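Local coordinates for PILD processed protein (Shewanella oneidensis, PDB 4US7) that is a PilD-processed type IV pilin, related to the minor pilin ComP, and probably serves as a subunit of type IV pili, at residues Y30-S35 with A50-F55. Numbering follows the deposited sequence.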
loop_
_atom_site.group_PDB
_atom_site.type_symbol
_atom_site.label_atom_id
_atom_site.label_comp_id
_atom_site.label_asym_id
_atom_site.label_seq_id
_atom_site.Cartn_x
_atom_site.Cartn_y
_atom_site.Cartn_z
ATOM N N TYR A 30 6.948 -8.226 -11.221
ATOM C CA TYR A 30 6.117 -8.304 -10.018
ATOM C C TYR A 30 5.161 -9.485 -10.149
ATOM O O TYR A 30 4.877 -9.917 -11.265
ATOM C CB TYR A 30 5.356 -6.991 -9.804
ATOM C CG TYR A 30 6.288 -5.853 -9.466
ATOM C CD1 TYR A 30 6.982 -5.842 -8.258
ATOM C CD2 TYR A 30 6.493 -4.805 -10.356
ATOM C CE1 TYR A 30 7.856 -4.816 -7.936
ATOM C CE2 TYR A 30 7.375 -3.761 -10.043
ATOM C CZ TYR A 30 8.051 -3.781 -8.830
ATOM O OH TYR A 30 8.920 -2.769 -8.500
ATOM N N PRO A 31 4.676 -10.022 -9.014
ATOM C CA PRO A 31 3.810 -11.205 -9.051
ATOM C C PRO A 31 2.382 -10.880 -9.463
ATOM O O PRO A 31 1.979 -9.724 -9.406
ATOM C CB PRO A 31 3.848 -11.707 -7.606
ATOM C CG PRO A 31 4.030 -10.472 -6.800
ATOM C CD PRO A 31 4.934 -9.577 -7.630
ATOM N N ALA A 32 1.631 -11.901 -9.864
ATOM C CA ALA A 32 0.240 -11.740 -10.264
ATOM C C ALA A 32 -0.644 -11.340 -9.089
ATOM O O ALA A 32 -1.646 -10.656 -9.273
ATOM C CB ALA A 32 -0.278 -13.022 -10.896
ATOM N N SER A 33 -0.267 -11.759 -7.882
ATOM C CA SER A 33 -1.054 -11.443 -6.682
ATOM C C SER A 33 -0.192 -11.402 -5.434
ATOM O O SER A 33 0.950 -11.858 -5.452
ATOM C CB SER A 33 -2.170 -12.466 -6.485
ATOM O OG SER A 33 -1.638 -13.746 -6.195
ATOM N N GLN A 34 -0.747 -10.850 -4.355
ATOM C CA GLN A 34 -0.079 -10.789 -3.057
ATOM C C GLN A 34 -1.160 -10.883 -1.982
ATOM O O GLN A 34 -2.123 -10.123 -2.016
ATOM C CB GLN A 34 0.734 -9.491 -2.906
ATOM C CG GLN A 34 1.598 -9.433 -1.635
ATOM C CD GLN A 34 2.340 -8.104 -1.478
ATOM O OE1 GLN A 34 1.914 -7.077 -2.010
ATOM N NE2 GLN A 34 3.462 -8.124 -0.755
ATOM N N SER A 35 -1.025 -11.816 -1.046
ATOM C CA SER A 35 -2.016 -11.910 0.015
ATOM C C SER A 35 -1.753 -10.824 1.053
ATOM O O SER A 35 -0.647 -10.691 1.578
ATOM C CB SER A 35 -2.011 -13.300 0.653
ATOM O OG SER A 35 -0.733 -13.619 1.164
ATOM N N ALA A 50 -0.531 -4.563 -16.222
ATOM C CA ALA A 50 -0.689 -5.670 -17.155
ATOM C C ALA A 50 0.663 -6.290 -17.539
ATOM O O ALA A 50 0.773 -7.512 -17.679
ATOM C CB ALA A 50 -1.440 -5.204 -18.395
ATOM N N ASP A 51 1.697 -5.464 -17.682
ATOM C CA ASP A 51 2.997 -5.989 -18.101
ATOM C C ASP A 51 3.844 -6.408 -16.896
ATOM O O ASP A 51 4.986 -6.838 -17.054
ATOM C CB ASP A 51 3.757 -4.975 -18.988
ATOM C CG ASP A 51 4.077 -3.646 -18.281
ATOM O OD1 ASP A 51 3.861 -3.504 -17.060
ATOM O OD2 ASP A 51 4.593 -2.734 -18.959
ATOM N N LYS A 52 3.265 -6.293 -15.699
ATOM C CA LYS A 52 3.894 -6.721 -14.447
ATOM C C LYS A 52 5.196 -5.971 -14.114
ATOM O O LYS A 52 5.978 -6.420 -13.272
ATOM C CB LYS A 52 4.171 -8.233 -14.468
ATOM C CG LYS A 52 2.937 -9.111 -14.735
ATOM C CD LYS A 52 2.313 -9.575 -13.430
ATOM C CE LYS A 52 1.486 -10.843 -13.604
ATOM N NZ LYS A 52 0.259 -10.631 -14.426
ATOM N N PHE A 53 5.418 -4.830 -14.761
ATOM C CA PHE A 53 6.576 -3.986 -14.453
ATOM C C PHE A 53 6.270 -2.887 -13.440
ATOM O O PHE A 53 7.167 -2.179 -12.998
ATOM C CB PHE A 53 7.118 -3.363 -15.736
ATOM C CG PHE A 53 7.936 -4.322 -16.562
ATOM C CD1 PHE A 53 9.164 -4.768 -16.105
ATOM C CD2 PHE A 53 7.468 -4.785 -17.781
ATOM C CE1 PHE A 53 9.926 -5.658 -16.865
ATOM C CE2 PHE A 53 8.225 -5.669 -18.549
ATOM C CZ PHE A 53 9.454 -6.107 -18.081
ATOM N N GLY A 54 5.003 -2.759 -13.067
ATOM C CA GLY A 54 4.597 -1.781 -12.067
ATOM C C GLY A 54 3.536 -2.351 -11.149
ATOM O O GLY A 54 3.074 -3.470 -11.356
ATOM N N PHE A 55 3.166 -1.590 -10.124
ATOM C CA PHE A 55 2.060 -1.980 -9.264
ATOM C C PHE A 55 1.554 -0.785 -8.494
ATOM O O PHE A 55 2.206 0.264 -8.438
ATOM C CB PHE A 55 2.462 -3.100 -8.283
ATOM C CG PHE A 55 3.428 -2.667 -7.194
ATOM C CD1 PHE A 55 2.987 -1.982 -6.066
ATOM C CD2 PHE A 55 4.771 -2.985 -7.283
ATOM C CE1 PHE A 55 3.880 -1.595 -5.077
ATOM C CE2 PHE A 55 5.662 -2.619 -6.287
ATOM C CZ PHE A 55 5.221 -1.913 -5.187
#
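Y30 and F55 meet as a T-shaped pair where two loops of the pilin fold come together, one running from the long helix 2-27 to the antiparallel sheet, the other a turn between strands 42-48 and 55-61. The edge of F55 points into the face of Y30: CD2 of F55 stands over the middle of the tyrosine ring, the centroids are 4.8 Å apart and the planes are turned by 84°. F55 begins strand 55-61, and its CG sits between backbone N and carbonyl carbon (chi1 70°), a setting that directs the ring at Y30. The pairing illustrates how an aromatic residue can join a connecting loop to a sheet: the tyrosine is held at its backbone, on one face and along its edge. Its N donates an almost straight hydrogen bond to K52 O (2.9 Å), within the plane of that carbonyl, while its CE2 edge abuts the backbone of F53, 3.4 Å from F53 O. At the far end, the hydroxyl is hydrogen-bonded to E21, which adds a tie from this buried side chain to helix 2-27. With an alanine here the F55 edge would probably face a gap, and E21 would probably lack its hydroxyl partner. The turn has its own brace, an Asx turn in which F53 N donates to D51 OD1 from above the carboxylate plane. K52, its chain bent at chi2 (-94°), lies along the other loop, with CD 3.4 Å from Y30 O and CE 3.7 Å from A32 CA.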